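Local coordinates for hypothetical protein (Pyrococcus furiosus, PDB 2FZF) that is of unknown function but belongs to the rubrerythrin family of ferritin-like helical-bundle proteins, whose members typically carry a pair of metal ions, at the interface of chains A and B. Numbering follows the deposited sequence. Chains: chain A/B, hypothetical protein.

Contacts 1 and 2 lie along one seam between the two subunits, the centres of their C-alpha atoms about 17 Å apart. The seam is built on an antiparallel pairing of the last long helix of each chain, residues 134-164 in A and 134-162 in B, related by a two-fold axis. Positions 142, 145, 152 and 156 therefore serve in both, with the chains exchanged. Contact 1 displays the charged flank of this pairing, at 141, 155 and 159; contact 2 adds the helices that start at residue 51. Together they suggest a dimer held by a repeated strip, though the structure alone does not prove that it forms in solution.

Contact 1: the interface of chains A and B. Residues chain A 152, 155-156, 159; chain B 141-142, 145.
Helix 134-164 of chain A packs antiparallel against helix 134-162 of chain B, and B:Asp145 reaches across to lie among A:Tyr152, A:Arg155 and A:Ala156. Its carboxylate forms a salt bridge with A:Arg155, NH2 of the guanidinium lying 3.2 Å from OD1. The hydrogen bond comes in on the syn side of OD1, but 29° out of the carboxylate plane, and the two flat groups are turned well away from coplanar. The second oxygen, OD2, turns instead to the aliphatic CD of the arginine. With CG of A:Arg155 anti to the backbone N (chi1 -169°), the chain runs past the aspartate and bends at chi3, bringing NH2 back to OD1. That same NH2 sits at the edge of the A:Tyr152 ring, in its plane. At the base of the side chain, CB of B:Asp145 packs 3.7 Å from CB of A:Ala156. Shortening B:Asp145 to an alanine would probably leave the A:Arg155 guanidinium without its cross-chain mate and freer to swing away from the interface. One turn along, A:Glu159 and B:Arg141 make a second salt bridge, OE1 to NH1 at 3.2 Å, whose hydrogen bond is weak. OE1 stands in plane at the guanidinium edge, while the carboxylate itself is turned almost perpendicular, 85° from it. Their stems also touch, CG of A:Glu159 lying 3.7 Å from CB of B:Arg141. The two acids come fairly near, OE2 of A:Glu159 being 4.1 Å from OD2 of B:Asp145, a nearness of like charges that the two arginines probably offset. CD2 of B:Tyr142 packs against CB of A:Ala156 at 3.5 Å. The patch thus combines close helix packing with paired charges of opposite sign, which probably help to hold the two subunits in register in this hyperthermophile protein.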
loop_
_atom_site.group_PDB
_atom_site.type_symbol
_atom_site.label_atom_id
_atom_site.label_comp_id
_atom_site.label_asym_id
_atom_site.label_seq_id
_atom_site.Cartn_x
_atom_site.Cartn_y
_atom_site.Cartn_z
ATOM N N TYR A 152 -4.977 -1.197 -1.326
ATOM C CA TYR A 152 -4.507 -1.294 -2.706
ATOM C C TYR A 152 -3.558 -2.481 -2.887
ATOM O O TYR A 152 -3.633 -3.207 -3.892
ATOM C CB TYR A 152 -3.840 0.017 -3.139
ATOM C CG TYR A 152 -4.843 1.107 -3.491
ATOM C CD1 TYR A 152 -5.746 0.940 -4.549
ATOM C CD2 TYR A 152 -4.907 2.294 -2.758
ATOM C CE1 TYR A 152 -6.688 1.929 -4.865
ATOM C CE2 TYR A 152 -5.848 3.288 -3.066
ATOM C CZ TYR A 152 -6.731 3.094 -4.121
ATOM O OH TYR A 152 -7.647 4.060 -4.431
ATOM N N ARG A 155 -5.669 -5.579 -3.199
ATOM C CA ARG A 155 -6.407 -5.680 -4.461
ATOM C C ARG A 155 -5.442 -6.096 -5.584
ATOM O O ARG A 155 -5.833 -6.785 -6.532
ATOM C CB ARG A 155 -7.073 -4.330 -4.806
ATOM C CG ARG A 155 -8.088 -4.374 -5.963
ATOM C CD ARG A 155 -8.151 -3.038 -6.710
ATOM N NE ARG A 155 -9.111 -2.090 -6.162
ATOM C CZ ARG A 155 -9.144 -0.791 -6.459
ATOM N NH1 ARG A 155 -10.063 -0.011 -5.905
ATOM N NH2 ARG A 155 -8.254 -0.255 -7.282
ATOM N N ALA A 156 -4.183 -5.674 -5.484
ATOM C CA ALA A 156 -3.221 -6.055 -6.504
ATOM C C ALA A 156 -3.143 -7.579 -6.438
ATOM O O ALA A 156 -3.306 -8.279 -7.444
ATOM C CB ALA A 156 -1.853 -5.421 -6.226
ATOM N N GLU A 159 -6.079 -9.094 -7.758
ATOM C CA GLU A 159 -6.042 -8.844 -9.201
ATOM C C GLU A 159 -5.220 -9.917 -9.933
ATOM O O GLU A 159 -5.657 -10.462 -10.942
ATOM C CB GLU A 159 -5.435 -7.450 -9.444
ATOM C CG GLU A 159 -5.868 -6.733 -10.723
ATOM C CD GLU A 159 -7.357 -6.428 -10.773
ATOM O OE1 GLU A 159 -8.143 -7.361 -11.044
ATOM O OE2 GLU A 159 -7.736 -5.264 -10.537
ATOM N N ARG B 141 -3.189 -3.494 -14.163
ATOM C CA ARG B 141 -4.007 -3.154 -13.012
ATOM C C ARG B 141 -3.239 -3.442 -11.720
ATOM O O ARG B 141 -3.264 -2.648 -10.767
ATOM C CB ARG B 141 -5.334 -3.910 -13.057
ATOM C CG ARG B 141 -6.503 -2.947 -13.166
ATOM C CD ARG B 141 -7.820 -3.663 -13.283
ATOM N NE ARG B 141 -8.071 -4.118 -14.648
ATOM C CZ ARG B 141 -8.485 -5.341 -14.953
ATOM N NH1 ARG B 141 -8.686 -6.226 -13.989
ATOM N NH2 ARG B 141 -8.696 -5.673 -16.215
ATOM N N TYR B 142 -2.537 -4.568 -11.696
ATOM C CA TYR B 142 -1.731 -4.931 -10.538
ATOM C C TYR B 142 -0.706 -3.816 -10.265
ATOM O O TYR B 142 -0.669 -3.265 -9.161
ATOM C CB TYR B 142 -1.035 -6.285 -10.794
ATOM C CG TYR B 142 0.163 -6.551 -9.904
ATOM C CD1 TYR B 142 1.452 -6.200 -10.309
ATOM C CD2 TYR B 142 0.003 -7.079 -8.625
ATOM C CE1 TYR B 142 2.546 -6.364 -9.458
ATOM C CE2 TYR B 142 1.087 -7.243 -7.771
ATOM C CZ TYR B 142 2.352 -6.882 -8.188
ATOM O OH TYR B 142 3.408 -7.019 -7.320
ATOM N N ASP B 145 -2.115 -0.723 -8.862
ATOM C CA ASP B 145 -2.461 -0.857 -7.445
ATOM C C ASP B 145 -1.239 -0.813 -6.530
ATOM O O ASP B 145 -1.258 -0.163 -5.485
ATOM C CB ASP B 145 -3.266 -2.133 -7.208
ATOM C CG ASP B 145 -4.676 -2.026 -7.757
ATOM O OD1 ASP B 145 -5.171 -0.884 -7.823
ATOM O OD2 ASP B 145 -5.285 -3.066 -8.112
#

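Contact 2: the interface of chains A and B. Residues chain A 61, 142, 145-146; chain B 54, 152, 156-157.
Helices 51-61 and 134-164 of chain A meet helices 51-76 and 134-162 of chain B where the ring of A:Tyr142 points at B:Lys54 and B:Glu157. The phenol oxygen takes part in two bonds: OH donates to OE2 of B:Glu157 at 3.2 Å, and it accepts from NZ of B:Lys54 at the same length. The tyrosine OH meets OE2 nearly along its C-O axis, and OE2 itself lies in the ring plane at the edge, although the carboxylate plane is turned 68° from the ring. Within chain B, NZ of B:Lys54 closes the triangle with a salt bridge of 2.6 Å to OE2 of B:Glu157, arriving from above the carboxylate plane. OE2 is thus gripped by two donors, one from each subunit, and the two partners of the phenol probably set the direction of its O-H. B:Lys54 is extended beyond CG and reaches this point from the opposite direction to A:Tyr142.

Beside the triangle, A:Met146 meets the lysine tip to tip, its sulfur against the ammonium end. Bends at chi2 and chi3 (-50° and -64°) turn SD and CE that way, while CG lies over one face of the A:Tyr142 ring, towards its rim. The sulfur also packs on CB of B:Ala156, 3.7 Å away. A:Glu61 crosses the lysine stem obliquely, with OE1 against CE; the acid does not touch the ammonium, yet its charge is likely to steady it. Farther along, OD1 of A:Asp145 comes to 3.8 Å from CD1 of B:Tyr152. On the same edge of the A:Tyr142 ring that meets B:Glu157, the backbone carbonyl O of B:Ala156 lies in the ring plane, 3.6 Å from CD2 of A:Tyr142.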
loop_
_atom_site.group_PDB
_atom_site.type_symbol
_atom_site.label_atom_id
_atom_site.label_comp_id
_atom_site.label_asym_id
_atom_site.label_seq_id
_atom_site.Cartn_x
_atom_site.Cartn_y
_atom_site.Cartn_z
ATOM N N GLU A 61 3.139 -4.839 9.760
ATOM C CA GLU A 61 2.835 -3.421 9.650
ATOM C C GLU A 61 1.690 -3.020 10.579
ATOM O O GLU A 61 1.786 -2.019 11.282
ATOM C CB GLU A 61 2.465 -3.091 8.205
ATOM C CG GLU A 61 3.639 -2.703 7.336
ATOM C CD GLU A 61 4.121 -1.302 7.641
ATOM O OE1 GLU A 61 4.960 -0.773 6.870
ATOM O OE2 GLU A 61 3.656 -0.725 8.655
ATOM N N TYR A 142 -2.626 9.141 9.607
ATOM C CA TYR A 142 -1.552 8.169 9.400
ATOM C C TYR A 142 -2.116 6.750 9.326
ATOM O O TYR A 142 -1.739 5.968 8.454
ATOM C CB TYR A 142 -0.532 8.271 10.546
ATOM C CG TYR A 142 0.509 7.167 10.565
ATOM C CD1 TYR A 142 0.285 5.978 11.269
ATOM C CD2 TYR A 142 1.702 7.294 9.846
ATOM C CE1 TYR A 142 1.220 4.942 11.252
ATOM C CE2 TYR A 142 2.643 6.266 9.820
ATOM C CZ TYR A 142 2.397 5.092 10.523
ATOM O OH TYR A 142 3.317 4.068 10.482
ATOM N N ASP A 145 -4.228 6.350 5.994
ATOM C CA ASP A 145 -3.405 6.204 4.793
ATOM C C ASP A 145 -2.701 4.853 4.730
ATOM O O ASP A 145 -2.565 4.256 3.653
ATOM C CB ASP A 145 -2.396 7.354 4.685
ATOM C CG ASP A 145 -3.041 8.641 4.162
ATOM O OD1 ASP A 145 -4.210 8.577 3.702
ATOM O OD2 ASP A 145 -2.380 9.703 4.201
ATOM N N MET A 146 -2.261 4.382 5.891
ATOM C CA MET A 146 -1.631 3.081 6.018
ATOM C C MET A 146 -2.667 2.021 5.622
ATOM O O MET A 146 -2.349 1.081 4.913
ATOM C CB MET A 146 -1.193 2.836 7.470
ATOM C CG MET A 146 0.149 3.452 7.867
ATOM S SD MET A 146 1.458 3.060 6.688
ATOM C CE MET A 146 1.595 1.244 6.821
ATOM N N LYS B 54 10.323 0.384 5.625
ATOM C CA LYS B 54 9.315 0.625 4.596
ATOM C C LYS B 54 9.929 0.858 3.226
ATOM O O LYS B 54 9.470 0.311 2.226
ATOM C CB LYS B 54 8.437 1.830 4.959
ATOM C CG LYS B 54 7.467 1.577 6.107
ATOM C CD LYS B 54 6.404 2.670 6.232
ATOM C CE LYS B 54 5.466 2.401 7.414
ATOM N NZ LYS B 54 4.464 3.488 7.596
ATOM N N TYR B 152 0.291 5.983 -0.609
ATOM C CA TYR B 152 -0.237 6.110 0.742
ATOM C C TYR B 152 0.797 5.748 1.794
ATOM O O TYR B 152 0.925 6.422 2.818
ATOM C CB TYR B 152 -1.496 5.252 0.868
ATOM C CG TYR B 152 -2.636 5.808 0.044
ATOM C CD1 TYR B 152 -3.272 6.993 0.414
ATOM C CD2 TYR B 152 -3.040 5.188 -1.134
ATOM C CE1 TYR B 152 -4.286 7.555 -0.369
ATOM C CE2 TYR B 152 -4.046 5.738 -1.926
ATOM C CZ TYR B 152 -4.666 6.925 -1.536
ATOM O OH TYR B 152 -5.655 7.468 -2.322
ATOM N N ALA B 156 1.977 8.459 4.440
ATOM C CA ALA B 156 1.893 8.237 5.884
ATOM C C ALA B 156 3.157 8.717 6.605
ATOM O O ALA B 156 3.095 9.590 7.470
ATOM C CB ALA B 156 1.662 6.766 6.177
ATOM N N GLU B 157 4.305 8.151 6.248
ATOM C CA GLU B 157 5.556 8.533 6.885
ATOM C C GLU B 157 5.925 9.986 6.600
ATOM O O GLU B 157 6.654 10.620 7.366
ATOM C CB GLU B 157 6.679 7.609 6.422
ATOM C CG GLU B 157 6.458 6.153 6.791
ATOM C CD GLU B 157 6.664 5.885 8.267
ATOM O OE1 GLU B 157 7.766 6.185 8.769
ATOM O OE2 GLU B 157 5.736 5.370 8.925
#